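PDB 4BPS: FKBO from Streptomyces hygroscopicus, which hydrolyses chorismate to pyruvate and a dihydroxy-dihydrobenzoate on the biosynthetic route to the immunosuppressant polyketides FK506 and FK520. Local coordinates for residues A[49-54]-A[102-107]; A[77-82]-A[93-98]; A[158-163]-A[220-225]; A[261-266]-A[337-342]. All coordinates share one frame; numbering follows the deposited sequence.

Interaction 1 (A[49-54]-A[102-107]); sequences TDVSLV and VVRTGE
V51 and V103 mark the closest backbone approach, their CA atoms 6.3 Å apart, and no hydrogen bond joins the segments: they belong to different sheets, 49-54 running into edge strand 52-54 and 102-107 holding the end of strand 98-105 and the two residues after it. V51 carries the contact. Its CG2 lies against R104 CD, at 3.7 Å, and against V102 CG1 in the conformer described here, one of two deposited. CG1, anti to the backbone N (chi1 174°), lies 3.4 Å from V102 O. The compact, branched shape of valine suits this place because it serves two neighbours at once.

In R104, chi1 (68°) places CG between the backbone N and the carbonyl carbon, where it lies against V51 CG2. One face of the guanidinium is turned to T49 O, which lies 3.1 Å from R104 NH1 but at too poor an angle for a hydrogen bond. The N-H groups are used elsewhere: NH1 donates to A61 O and T60 OG1, and NH2 to G187 O. T49 OG1 gives a 2.8 Å bond to D50 O, the next carbonyl along, in the carbonyl plane and on a lone pair, while OG1 also bonds to A61 N. The approach of a carbonyl oxygen to the guanidinium face would be mildly favourable electrostatically. The two sheets are joined here by methyl packing and by an arginine whose directed bonds run to strand 57-62 and to the turn before strand 189-196.

Interaction 2 (A[77-82]-A[93-98]); sequences HAQRPV and ARTDAY
V82 crosses R94 at about a right angle, laying its CG2 methyl over one face of the guanidinium, 3.5 Å above the plane and displaced toward the rim. The same methyl is 3.6 Å from D96 OD1, so an apolar branch sits where arginine and aspartate converge; their own salt bridge is long. R94 NE is paired instead with E83, and NH1 bonds to Y131 OH. An extended arginine chain suits this site, since it can underlie a valine and still reach the E83 carboxylate and the Y131 hydroxyl. In the backbone, V82 N donates to R94 O (2.8 Å) at the open end of the hairpin formed by strands 83-87 and 90-94. P81, having no N-H to give, places its CA and CB against that same carbonyl.

Q79 and T95 also cross at about a right angle, with Q79 CG 3.8 Å from T95 CG2. The threonine's two branches have separate duties. CG2 packs against Q79 and the A78 methyl. OG1, set between the backbone N and the carbonyl carbon (chi1 67°), accepts from Y98 N at 3.0 Å and from A97 N, an ST motif combined with an ST turn. OG1 also donates to a water that in turn donates to Q79 OE1; the water lies 2.8 Å from Q79 OE1. With T18 N on the same oxygen and S16 O taking NE2, the glutamine amide's orientation is well determined. Loop and turn thus meet through one backbone bond, carbon contacts and a bridging water.

Interaction 3 (A[158-163]-A[220-225]); sequences FCVGRA and GPRPPV. With 3EB (3-(2-carboxyethyl)benzoic acid), chain B.
Apolar packing joins the helix to the proline-rich loop: C159 SG lies 3.9 Å from P224 CA, and V160 CG2 meets P221 CG, the ring that follows a cis peptide. A163 is short enough for the R222 guanidinium to lie over it, its methyl 3.4 Å above the group's centre in one of two deposited conformers.

Polar linkage passes through one water, which donates to C159 O and P223 O and accepts from R162 NE. It lies in the guanidinium plane, so it helps fix that group's rotation. V225 N is buried with no partner in the model.

Ligand binding rests on R162, whose two N-H groups meet the benzoate carboxylate of 3EB side by side: NH1 to OAD at 2.8 Å and 177°, NH2 to OAB at 162°. The flat group is sandwiched, F158 CE2 over the centre of one face and V225 O 3.6 Å above the plane on the opposite face, the carbonyl suiting a cation.

Around it, F158 and R162 touch N139 of strand 133-142, V160 packs on A112 of helix 112-129, and P224 rests against Y155 and Y215, so helix 154-169 and the loop before strand 229-232 form one wall of the substrate site.

Interaction 4 (A[261-266]-A[337-342]); sequences GQCEVA and VEIEGM. With 3EB (3-(2-carboxyethyl)benzoic acid), chain B.
A266 and I339 make the tight end of this contact: A266 CB and I339 CD1 are 3.4 Å apart, closer than usual for two carbons. I339 reaches the helix with its longer branch, and chi2 of 107°, away from a staggered value, sets CD1 against the alanine methyl, which suggests some strain. Alanine suits the spot, its single methyl already meeting CD1 at this distance. V337 packs nearly as closely one turn earlier. Its CG1 stands between its backbone N and carbonyl carbon (chi1 55°) and points at the helix backbone, 3.6 Å from C263 N and 3.8 Å from Q262 CB. The C263 sulphur fits more loosely, with SG 4.3 Å from I339 CD1.

Helix 259-274 here lies on the face of a beta sheet in this YjgF-type fold, the short axes of 261-266 and 337-342 being 8.0 Å apart and 24° from parallel. Strand 337-343 is antiparallel to both its neighbours, 239-249 and 296-300, and its residues alternate, V337 and I339 toward the helix and E338 away from it.

The looser side is bridged by a water, which donates to Q262 OE1 and, at 2.7 Å, to V337 O, linking helix side chain to strand backbone. Glutamine suits this position because both ends of its amide are used: OE1 also accepts from L336 N, and NE2 donates to D334 O and H255 O. On the strand's other face E338, the proton acceptor of the reaction, extends its side chain to the carboxyethyl chain of 3EB, OE2 lying 3.2 Å from ligand atom CA.

In the fold
Interactions 3 and 4 approach the same ligand from different parts of the chain: their centres are 23 Å apart and their nearest atoms about 10 Å, with 3EB bridging the gap between R162 and E338. Y155, Y215 and R228 also bond to it. Interactions 1 and 2 lie farther off, and each has one segment, 102-107 and 93-98, in the same sheet, where strands 90-94 and 98-105 are neighbours; interaction 2 is nested within the loop that interaction 1 closes. In interaction 1, V103 packs on helix 112-129. The side chain of V103 is about 12 Å from that of R162. Interaction 2 is away from the annotated sites, across the chain's centre from interaction 4.

Interaction 1 (A[49-54]-A[102-107])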
loop_
_atom_site.group_PDB
_atom_site.type_symbol
_atom_site.label_atom_id
_atom_site.label_comp_id
_atom_site.label_asym_id
_atom_site.label_seq_id
_atom_site.Cartn_x
_atom_site.Cartn_y
_atom_site.Cartn_z
ATOM N N THR A 49 15.459 3.731 -7.964
ATOM C CA THR A 49 15.753 3.643 -9.391
ATOM C C THR A 49 14.583 4.264 -10.160
ATOM O O THR A 49 13.568 4.658 -9.576
ATOM C CB THR A 49 15.913 2.176 -9.865
ATOM O OG1 THR A 49 14.655 1.492 -9.743
ATOM C CG2 THR A 49 16.956 1.425 -9.081
ATOM N N ASP A 50 14.717 4.292 -11.483
ATOM C CA ASP A 50 13.566 4.599 -12.330
ATOM C C ASP A 50 12.600 3.412 -12.355
ATOM O O ASP A 50 12.828 2.378 -11.720
ATOM C CB ASP A 50 13.990 5.032 -13.763
ATOM C CG ASP A 50 14.503 3.876 -14.652
ATOM O OD1 ASP A 50 14.696 2.732 -14.176
ATOM O OD2 ASP A 50 14.731 4.142 -15.856
ATOM N N VAL A 51 11.482 3.605 -13.044
ATOM C CA VAL A 51 10.523 2.532 -13.284
ATOM C C VAL A 51 10.805 1.976 -14.679
ATOM O O VAL A 51 10.980 2.751 -15.646
ATOM C CB VAL A 51 9.095 3.066 -13.231
ATOM C CG1 VAL A 51 8.112 1.999 -13.617
ATOM C CG2 VAL A 51 8.780 3.625 -11.846
ATOM N N SER A 52 10.815 0.650 -14.816
ATOM C CA SER A 52 11.072 0.044 -16.117
ATOM C C SER A 52 10.368 -1.299 -16.172
ATOM O O SER A 52 9.831 -1.772 -15.167
ATOM C CB SER A 52 12.586 -0.142 -16.350
ATOM O OG SER A 52 13.108 -1.087 -15.452
ATOM N N LEU A 53 10.379 -1.909 -17.354
ATOM C CA LEU A 53 9.974 -3.303 -17.527
ATOM C C LEU A 53 11.215 -4.182 -17.593
ATOM O O LEU A 53 12.164 -3.894 -18.336
ATOM C CB LEU A 53 9.191 -3.488 -18.823
ATOM C CG LEU A 53 7.838 -2.803 -18.902
ATOM C CD1 LEU A 53 7.304 -2.894 -20.321
ATOM C CD2 LEU A 53 6.800 -3.424 -17.940
ATOM N N VAL A 54 11.195 -5.260 -16.820
ATOM C CA VAL A 54 12.224 -6.289 -16.917
ATOM C C VAL A 54 11.532 -7.564 -17.365
ATOM O O VAL A 54 10.758 -8.157 -16.602
ATOM C CB VAL A 54 12.910 -6.477 -15.579
ATOM C CG1 VAL A 54 13.943 -7.623 -15.649
ATOM C CG2 VAL A 54 13.562 -5.167 -15.173
ATOM N N VAL A 102 3.219 0.597 -11.804
ATOM C CA VAL A 102 4.152 1.330 -10.981
ATOM C C VAL A 102 4.545 2.610 -11.708
ATOM O O VAL A 102 4.794 2.572 -12.910
ATOM C CB VAL A 102 5.459 0.454 -10.855
ATOM C CG1 VAL A 102 6.512 1.152 -10.020
ATOM C CG2 VAL A 102 5.174 -0.966 -10.347
ATOM N N VAL A 103 4.613 3.725 -10.984
ATOM C CA VAL A 103 4.936 5.011 -11.587
ATOM C C VAL A 103 5.537 5.894 -10.502
ATOM O O VAL A 103 5.221 5.739 -9.321
ATOM C CB VAL A 103 3.669 5.661 -12.195
ATOM C CG1 VAL A 103 2.539 5.833 -11.168
ATOM C CG2 VAL A 103 3.982 6.980 -12.885
ATOM N N ARG A 104 6.426 6.812 -10.859
ATOM C CA ARG A 104 6.989 7.712 -9.865
ATOM C C ARG A 104 7.243 9.095 -10.422
ATOM O O ARG A 104 7.299 9.289 -11.643
ATOM C CB ARG A 104 8.248 7.084 -9.240
ATOM C CG ARG A 104 9.438 6.963 -10.181
ATOM C CD ARG A 104 10.524 6.040 -9.647
ATOM N NE ARG A 104 11.036 6.555 -8.381
ATOM C CZ ARG A 104 11.376 5.812 -7.331
ATOM N NH1 ARG A 104 11.388 4.479 -7.396
ATOM N NH2 ARG A 104 11.760 6.414 -6.215
ATOM N N THR A 105 7.405 10.053 -9.506
ATOM C CA THR A 105 7.744 11.417 -9.848
ATOM C C THR A 105 8.933 11.837 -8.998
ATOM O O THR A 105 9.075 11.408 -7.865
ATOM C CB THR A 105 6.535 12.336 -9.681
ATOM O OG1 THR A 105 6.856 13.631 -10.194
ATOM C CG2 THR A 105 6.110 12.474 -8.209
ATOM N N GLY A 106 9.824 12.634 -9.571
ATOM C CA GLY A 106 11.112 12.896 -8.951
ATOM C C GLY A 106 11.096 13.727 -7.673
ATOM O O GLY A 106 10.169 14.499 -7.403
ATOM N N GLU A 107 12.147 13.567 -6.885
ATOM C CA GLU A 107 12.432 14.412 -5.745
ATOM C C GLU A 107 12.287 15.885 -6.152
ATOM O O GLU A 107 12.818 16.294 -7.195
ATOM C CB GLU A 107 13.853 14.109 -5.250
ATOM C CG GLU A 107 14.182 14.804 -3.943
ATOM C CD GLU A 107 13.500 14.191 -2.729
ATOM O OE1 GLU A 107 13.062 13.020 -2.786
ATOM O OE2 GLU A 107 13.428 14.897 -1.692
#

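Interaction 2 (A[77-82]-A[93-98])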
loop_
_atom_site.group_PDB
_atom_site.type_symbol
_atom_site.label_atom_id
_atom_site.label_comp_id
_atom_site.label_asym_id
_atom_site.label_seq_id
_atom_site.Cartn_x
_atom_site.Cartn_y
_atom_site.Cartn_z
ATOM N N HIS A 77 2.126 -11.362 -7.991
ATOM C CA HIS A 77 1.834 -12.484 -8.875
ATOM C C HIS A 77 0.344 -12.521 -9.189
ATOM O O HIS A 77 -0.480 -12.029 -8.402
ATOM C CB HIS A 77 2.131 -13.798 -8.149
ATOM C CG HIS A 77 3.574 -14.040 -7.851
ATOM N ND1 HIS A 77 4.319 -14.954 -8.559
ATOM C CD2 HIS A 77 4.400 -13.532 -6.899
ATOM C CE1 HIS A 77 5.549 -14.994 -8.060
ATOM N NE2 HIS A 77 5.624 -14.129 -7.067
ATOM N N ALA A 78 -0.011 -13.176 -10.288
ATOM C CA ALA A 78 -1.405 -13.593 -10.466
ATOM C C ALA A 78 -1.418 -14.851 -11.317
ATOM O O ALA A 78 -1.538 -15.945 -10.784
ATOM C CB ALA A 78 -2.245 -12.461 -11.085
ATOM N N GLN A 79 -1.309 -14.682 -12.621
ATOM C CA GLN A 79 -1.038 -15.785 -13.531
ATOM C C GLN A 79 -0.236 -15.185 -14.671
ATOM O O GLN A 79 0.089 -13.995 -14.634
ATOM C CB GLN A 79 -2.319 -16.473 -13.993
ATOM C CG GLN A 79 -3.250 -15.646 -14.820
ATOM C CD GLN A 79 -4.663 -16.260 -14.862
ATOM O OE1 GLN A 79 -5.574 -15.763 -14.186
ATOM N NE2 GLN A 79 -4.857 -17.291 -15.679
ATOM N N ARG A 80 0.118 -15.994 -15.667
ATOM C CA ARG A 80 0.953 -15.512 -16.750
ATOM C C ARG A 80 0.426 -14.201 -17.335
ATOM O O ARG A 80 -0.682 -14.166 -17.840
ATOM C CB ARG A 80 0.973 -16.604 -17.831
ATOM C CG ARG A 80 1.728 -16.222 -19.093
ATOM C CD ARG A 80 1.768 -17.365 -20.132
ATOM N NE ARG A 80 0.459 -17.995 -20.398
ATOM C CZ ARG A 80 -0.468 -17.501 -21.227
ATOM N NH1 ARG A 80 -0.245 -16.380 -21.891
ATOM N NH2 ARG A 80 -1.617 -18.147 -21.421
ATOM N N PRO A 81 1.218 -13.123 -17.292
ATOM C CA PRO A 81 0.702 -11.889 -17.881
ATOM C C PRO A 81 0.548 -12.033 -19.388
ATOM O O PRO A 81 1.375 -12.663 -20.070
ATOM C CB PRO A 81 1.785 -10.864 -17.551
ATOM C CG PRO A 81 2.398 -11.396 -16.257
ATOM C CD PRO A 81 2.424 -12.879 -16.479
ATOM N N VAL A 82 -0.496 -11.399 -19.904
ATOM C CA VAL A 82 -0.788 -11.477 -21.315
ATOM C C VAL A 82 -0.241 -10.293 -22.111
ATOM O O VAL A 82 -0.089 -10.399 -23.340
ATOM C CB VAL A 82 -2.321 -11.609 -21.570
ATOM C CG1 VAL A 82 -2.844 -12.872 -20.851
ATOM C CG2 VAL A 82 -3.101 -10.370 -21.174
ATOM N N ALA A 93 1.758 -4.458 -16.192
ATOM C CA ALA A 93 1.552 -5.803 -16.724
ATOM C C ALA A 93 0.131 -6.202 -16.385
ATOM O O ALA A 93 -0.357 -5.890 -15.288
ATOM C CB ALA A 93 2.529 -6.800 -16.095
ATOM N N ARG A 94 -0.529 -6.910 -17.302
ATOM C CA ARG A 94 -1.907 -7.330 -17.060
ATOM C C ARG A 94 -2.061 -8.808 -17.376
ATOM O O ARG A 94 -1.416 -9.343 -18.300
ATOM C CB ARG A 94 -2.891 -6.509 -17.920
ATOM C CG ARG A 94 -2.843 -6.812 -19.416
ATOM C CD ARG A 94 -3.706 -5.805 -20.239
ATOM N NE ARG A 94 -3.744 -6.219 -21.648
ATOM C CZ ARG A 94 -4.557 -7.159 -22.141
ATOM N NH1 ARG A 94 -5.457 -7.743 -21.361
ATOM N NH2 ARG A 94 -4.469 -7.538 -23.413
ATOM N N THR A 95 -2.934 -9.453 -16.610
ATOM C CA THR A 95 -3.571 -10.691 -17.037
ATOM C C THR A 95 -4.917 -10.292 -17.629
ATOM O O THR A 95 -5.257 -9.117 -17.651
ATOM C CB THR A 95 -3.770 -11.646 -15.871
ATOM O OG1 THR A 95 -4.724 -11.074 -14.966
ATOM C CG2 THR A 95 -2.443 -11.929 -15.162
ATOM N N ASP A 96 -5.726 -11.225 -18.128
ATOM C CA ASP A 96 -7.031 -10.805 -18.602
ATOM C C ASP A 96 -7.893 -10.211 -17.489
ATOM O O ASP A 96 -8.707 -9.316 -17.764
ATOM C CB ASP A 96 -7.745 -11.933 -19.331
ATOM C CG ASP A 96 -7.151 -12.183 -20.720
ATOM O OD1 ASP A 96 -6.599 -11.244 -21.343
ATOM O OD2 ASP A 96 -7.253 -13.319 -21.225
ATOM N N ALA A 97 -7.666 -10.615 -16.235
ATOM C CA ALA A 97 -8.512 -10.175 -15.125
ATOM C C ALA A 97 -7.934 -9.079 -14.226
ATOM O O ALA A 97 -8.721 -8.391 -13.554
ATOM C CB ALA A 97 -8.899 -11.378 -14.264
ATOM N N TYR A 98 -6.601 -8.925 -14.171
ATOM C CA TYR A 98 -5.979 -7.997 -13.221
ATOM C C TYR A 98 -4.821 -7.235 -13.859
ATOM O O TYR A 98 -4.221 -7.677 -14.840
ATOM C CB TYR A 98 -5.487 -8.729 -11.957
ATOM C CG TYR A 98 -6.605 -9.450 -11.250
ATOM C CD1 TYR A 98 -7.522 -8.749 -10.454
ATOM C CD2 TYR A 98 -6.787 -10.826 -11.392
ATOM C CE1 TYR A 98 -8.582 -9.426 -9.832
ATOM C CE2 TYR A 98 -7.840 -11.485 -10.771
ATOM C CZ TYR A 98 -8.718 -10.785 -9.983
ATOM O OH TYR A 98 -9.779 -11.409 -9.348
HETATM O O HOH W 1 -5.290 -13.167 -13.271
HETATM O O HOH W 2 -6.783 -13.552 -15.962
#

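Interaction 3 (A[158-163]-A[220-225])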
loop_
_atom_site.group_PDB
_atom_site.type_symbol
_atom_site.label_atom_id
_atom_site.label_comp_id
_atom_site.label_asym_id
_atom_site.label_seq_id
_atom_site.Cartn_x
_atom_site.Cartn_y
_atom_site.Cartn_z
ATOM N N PHE A 158 1.169 16.033 -0.830
ATOM C CA PHE A 158 0.767 14.802 -1.507
ATOM C C PHE A 158 -0.757 14.599 -1.432
ATOM O O PHE A 158 -1.390 14.264 -2.434
ATOM C CB PHE A 158 1.528 13.623 -0.869
ATOM C CG PHE A 158 0.875 12.290 -1.108
ATOM C CD1 PHE A 158 0.956 11.664 -2.355
ATOM C CD2 PHE A 158 0.147 11.669 -0.108
ATOM C CE1 PHE A 158 0.313 10.460 -2.596
ATOM C CE2 PHE A 158 -0.483 10.451 -0.346
ATOM C CZ PHE A 158 -0.409 9.860 -1.592
ATOM N N CYS A 159 -1.347 14.784 -0.246
ATOM C CA CYS A 159 -2.787 14.598 -0.121
ATOM C C CYS A 159 -3.565 15.575 -0.996
ATOM O O CYS A 159 -4.616 15.207 -1.533
ATOM C CB CYS A 159 -3.240 14.743 1.340
ATOM S SG CYS A 159 -2.903 13.277 2.381
ATOM N N VAL A 160 -3.106 16.834 -1.094
ATOM C CA VAL A 160 -3.752 17.799 -1.981
ATOM C C VAL A 160 -3.759 17.246 -3.415
ATOM O O VAL A 160 -4.792 17.268 -4.100
ATOM C CB VAL A 160 -3.038 19.171 -1.934
ATOM C CG1 VAL A 160 -3.522 20.083 -3.058
ATOM C CG2 VAL A 160 -3.255 19.839 -0.572
ATOM N N GLY A 161 -2.607 16.780 -3.888
ATOM C CA GLY A 161 -2.531 16.273 -5.245
ATOM C C GLY A 161 -3.403 15.056 -5.516
ATOM O O GLY A 161 -4.077 14.965 -6.544
ATOM N N ARG A 162 -3.385 14.100 -4.590
ATOM C CA ARG A 162 -4.240 12.934 -4.751
ATOM C C ARG A 162 -5.713 13.342 -4.815
ATOM O O ARG A 162 -6.451 12.906 -5.686
ATOM C CB ARG A 162 -3.960 11.943 -3.628
ATOM C CG ARG A 162 -4.914 10.762 -3.612
ATOM C CD ARG A 162 -4.485 9.652 -2.636
ATOM N NE ARG A 162 -4.422 10.143 -1.247
ATOM C CZ ARG A 162 -3.940 9.434 -0.228
ATOM N NH1 ARG A 162 -3.486 8.180 -0.408
ATOM N NH2 ARG A 162 -3.892 9.984 0.985
ATOM N N ALA A 163 -6.131 14.209 -3.894
ATOM C CA ALA A 163 -7.514 14.654 -3.841
ATOM C C ALA A 163 -7.886 15.370 -5.140
ATOM O O ALA A 163 -8.999 15.186 -5.659
ATOM C CB ALA A 163 -7.746 15.553 -2.624
ATOM N N GLY A 220 -5.392 18.722 7.148
ATOM C CA GLY A 220 -5.586 19.201 5.785
ATOM C C GLY A 220 -4.409 19.980 5.227
ATOM O O GLY A 220 -3.285 19.902 5.712
ATOM N N PRO A 221 -4.658 20.775 4.185
ATOM C CA PRO A 221 -5.954 21.298 3.748
ATOM C C PRO A 221 -6.839 20.326 2.972
ATOM O O PRO A 221 -8.009 20.647 2.795
ATOM C CB PRO A 221 -5.565 22.485 2.868
ATOM C CG PRO A 221 -4.280 22.114 2.324
ATOM C CD PRO A 221 -3.550 21.410 3.448
ATOM N N ARG A 222 -6.329 19.190 2.521
ATOM C CA ARG A 222 -7.198 18.177 1.911
ATOM C C ARG A 222 -6.981 16.867 2.651
ATOM O O ARG A 222 -5.847 16.465 2.912
ATOM C CB ARG A 222 -6.912 17.971 0.412
ATOM C CG ARG A 222 -7.164 19.185 -0.488
ATOM C CD ARG A 222 -8.647 19.558 -0.755
ATOM N NE ARG A 222 -9.571 18.491 -1.193
ATOM C CZ ARG A 222 -9.923 18.194 -2.457
ATOM N NH1 ARG A 222 -9.402 18.807 -3.514
ATOM N NH2 ARG A 222 -10.807 17.215 -2.671
ATOM N N PRO A 223 -8.068 16.167 2.982
ATOM C CA PRO A 223 -7.906 14.926 3.752
ATOM C C PRO A 223 -7.307 13.817 2.913
ATOM O O PRO A 223 -7.376 13.821 1.669
ATOM C CB PRO A 223 -9.343 14.567 4.151
ATOM C CG PRO A 223 -10.167 15.176 3.104
ATOM C CD PRO A 223 -9.480 16.465 2.718
ATOM N N PRO A 224 -6.718 12.833 3.594
ATOM C CA PRO A 224 -6.381 11.585 2.906
ATOM C C PRO A 224 -7.633 10.895 2.409
ATOM O O PRO A 224 -8.748 11.245 2.821
ATOM C CB PRO A 224 -5.672 10.744 3.982
ATOM C CG PRO A 224 -5.778 11.494 5.242
ATOM C CD PRO A 224 -6.559 12.742 5.050
ATOM N N VAL A 225 -7.464 9.932 1.503
ATOM C CA VAL A 225 -8.587 9.129 1.029
ATOM C C VAL A 225 -8.087 7.729 0.780
ATOM O O VAL A 225 -7.077 7.547 0.105
ATOM C CB VAL A 225 -9.231 9.748 -0.231
ATOM C CG1 VAL A 225 -8.203 9.975 -1.366
ATOM C CG2 VAL A 225 -10.384 8.907 -0.728
HETATM C C 3EB B . -4.024 6.836 9.005
HETATM O O 3EB B . -4.452 7.920 8.596
HETATM C CA 3EB B . -2.553 6.532 9.072
HETATM O OAB 3EB B . -2.384 8.529 2.885
HETATM O OAD 3EB B . -2.482 6.651 1.707
HETATM C CAE 3EB B . -2.530 4.982 6.449
HETATM C CAF 3EB B . -2.813 4.378 5.230
HETATM C CAG 3EB B . -2.177 6.330 6.507
HETATM C CAH 3EB B . -2.736 5.104 4.054
HETATM C CAL 3EB B . -2.402 7.282 2.828
HETATM C CAM 3EB B . -2.124 7.052 5.314
HETATM C CAN 3EB B . -2.419 6.458 4.087
HETATM O OXT 3EB B . -4.804 5.913 9.459
HETATM C C2 3EB B . -1.802 7.014 7.813
HETATM O O HOH W 3 -5.627 12.741 -0.384
#

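Interaction 4 (A[261-266]-A[337-342])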
loop_
_atom_site.group_PDB
_atom_site.type_symbol
_atom_site.label_atom_id
_atom_site.label_comp_id
_atom_site.label_asym_id
_atom_site.label_seq_id
_atom_site.Cartn_x
_atom_site.Cartn_y
_atom_site.Cartn_z
ATOM N N GLY A 261 2.637 0.618 22.674
ATOM C CA GLY A 261 1.207 0.850 22.692
ATOM C C GLY A 261 0.631 1.129 21.307
ATOM O O GLY A 261 -0.416 0.592 20.929
ATOM N N GLN A 262 1.329 1.943 20.504
ATOM C CA GLN A 262 0.872 2.182 19.137
ATOM C C GLN A 262 0.851 0.892 18.339
ATOM O O GLN A 262 -0.075 0.665 17.556
ATOM C CB GLN A 262 1.700 3.236 18.405
ATOM C CG GLN A 262 1.491 4.648 18.953
ATOM C CD GLN A 262 2.056 5.707 18.045
ATOM O OE1 GLN A 262 2.453 5.459 16.900
ATOM N NE2 GLN A 262 2.100 6.922 18.540
ATOM N N CYS A 263 1.868 0.043 18.505
ATOM C CA CYS A 263 1.928 -1.200 17.736
ATOM C C CYS A 263 0.764 -2.127 18.162
ATOM O O CYS A 263 0.122 -2.760 17.310
ATOM C CB CYS A 263 3.274 -1.863 17.968
ATOM S SG CYS A 263 3.592 -3.261 16.850
ATOM N N GLU A 264 0.490 -2.189 19.475
ATOM C CA GLU A 264 -0.625 -3.011 19.957
ATOM C C GLU A 264 -1.961 -2.518 19.381
ATOM O O GLU A 264 -2.792 -3.331 18.969
ATOM C CB GLU A 264 -0.660 -3.022 21.478
ATOM C CG GLU A 264 0.530 -3.728 22.137
ATOM C CD GLU A 264 0.482 -5.255 22.092
ATOM O OE1 GLU A 264 -0.446 -5.816 21.501
ATOM O OE2 GLU A 264 1.402 -5.896 22.639
ATOM N N VAL A 265 -2.181 -1.202 19.360
ATOM C CA VAL A 265 -3.418 -0.669 18.812
ATOM C C VAL A 265 -3.489 -0.863 17.294
ATOM O O VAL A 265 -4.550 -1.139 16.744
ATOM C CB VAL A 265 -3.625 0.808 19.212
ATOM C CG1 VAL A 265 -4.805 1.423 18.464
ATOM C CG2 VAL A 265 -3.857 0.883 20.724
ATOM N N ALA A 266 -2.362 -0.714 16.592
ATOM C CA ALA A 266 -2.336 -0.977 15.156
ATOM C C ALA A 266 -2.774 -2.412 14.886
ATOM O O ALA A 266 -3.594 -2.680 14.002
ATOM C CB ALA A 266 -0.944 -0.716 14.591
ATOM N N VAL A 337 4.810 3.693 14.155
ATOM C CA VAL A 337 4.802 2.343 13.606
ATOM C C VAL A 337 3.523 2.152 12.810
ATOM O O VAL A 337 2.474 2.717 13.167
ATOM C CB VAL A 337 4.896 1.294 14.745
ATOM C CG1 VAL A 337 3.776 1.462 15.813
ATOM C CG2 VAL A 337 4.909 -0.145 14.174
ATOM N N GLU A 338 3.589 1.379 11.724
ATOM C CA GLU A 338 2.385 0.946 11.030
ATOM C C GLU A 338 2.618 -0.451 10.466
ATOM O O GLU A 338 3.766 -0.847 10.234
ATOM C CB GLU A 338 2.045 1.837 9.849
ATOM C CG GLU A 338 1.482 3.151 10.226
ATOM C CD GLU A 338 1.003 3.897 9.003
ATOM O OE1 GLU A 338 1.568 3.653 7.892
ATOM O OE2 GLU A 338 0.086 4.719 9.111
ATOM N N ILE A 339 1.530 -1.175 10.229
ATOM C CA ILE A 339 1.596 -2.523 9.715
ATOM C C ILE A 339 0.584 -2.687 8.584
ATOM O O ILE A 339 -0.574 -2.288 8.733
ATOM C CB ILE A 339 1.290 -3.555 10.817
ATOM C CG1 ILE A 339 2.158 -3.317 12.054
ATOM C CG2 ILE A 339 1.486 -4.978 10.296
ATOM C CD1 ILE A 339 1.430 -2.752 13.215
ATOM N N GLU A 340 1.020 -3.279 7.464
ATOM C CA GLU A 340 0.122 -3.693 6.401
ATOM C C GLU A 340 0.286 -5.202 6.193
ATOM O O GLU A 340 1.265 -5.807 6.630
ATOM C CB GLU A 340 0.428 -2.948 5.086
ATOM C CG GLU A 340 1.786 -3.262 4.505
ATOM C CD GLU A 340 2.038 -2.547 3.188
ATOM O OE1 GLU A 340 2.089 -1.300 3.181
ATOM O OE2 GLU A 340 2.188 -3.238 2.134
ATOM N N GLY A 341 -0.629 -5.805 5.440
ATOM C CA GLY A 341 -0.502 -7.199 5.096
ATOM C C GLY A 341 -1.732 -7.650 4.317
ATOM O O GLY A 341 -2.568 -6.838 3.926
HETATM N N MSE A 342 -1.878 -8.961 4.142
HETATM C CA MSE A 342 -3.011 -9.481 3.367
HETATM C C MSE A 342 -3.386 -10.865 3.862
HETATM O O MSE A 342 -2.603 -11.549 4.529
HETATM C CB MSE A 342 -2.700 -9.511 1.863
HETATM C CG MSE A 342 -1.575 -10.441 1.468
HETATM SE SE MSE A 342 -1.407 -10.614 -0.474
HETATM C CE MSE A 342 -2.840 -11.868 -0.709
HETATM C C 3EB B . -4.024 6.836 9.005
HETATM O O 3EB B . -4.452 7.920 8.596
HETATM C CA 3EB B . -2.553 6.532 9.072
HETATM O OAB 3EB B . -2.384 8.529 2.885
HETATM O OAD 3EB B . -2.482 6.651 1.707
HETATM C CAE 3EB B . -2.530 4.982 6.449
HETATM C CAF 3EB B . -2.813 4.378 5.230
HETATM C CAG 3EB B . -2.177 6.330 6.507
HETATM C CAH 3EB B . -2.736 5.104 4.054
HETATM C CAL 3EB B . -2.402 7.282 2.828
HETATM C CAM 3EB B . -2.124 7.052 5.314
HETATM C CAN 3EB B . -2.419 6.458 4.087
HETATM O OXT 3EB B . -4.804 5.913 9.459
HETATM C C2 3EB B . -1.802 7.014 7.813
HETATM O O HOH W 4 0.981 4.170 14.869
#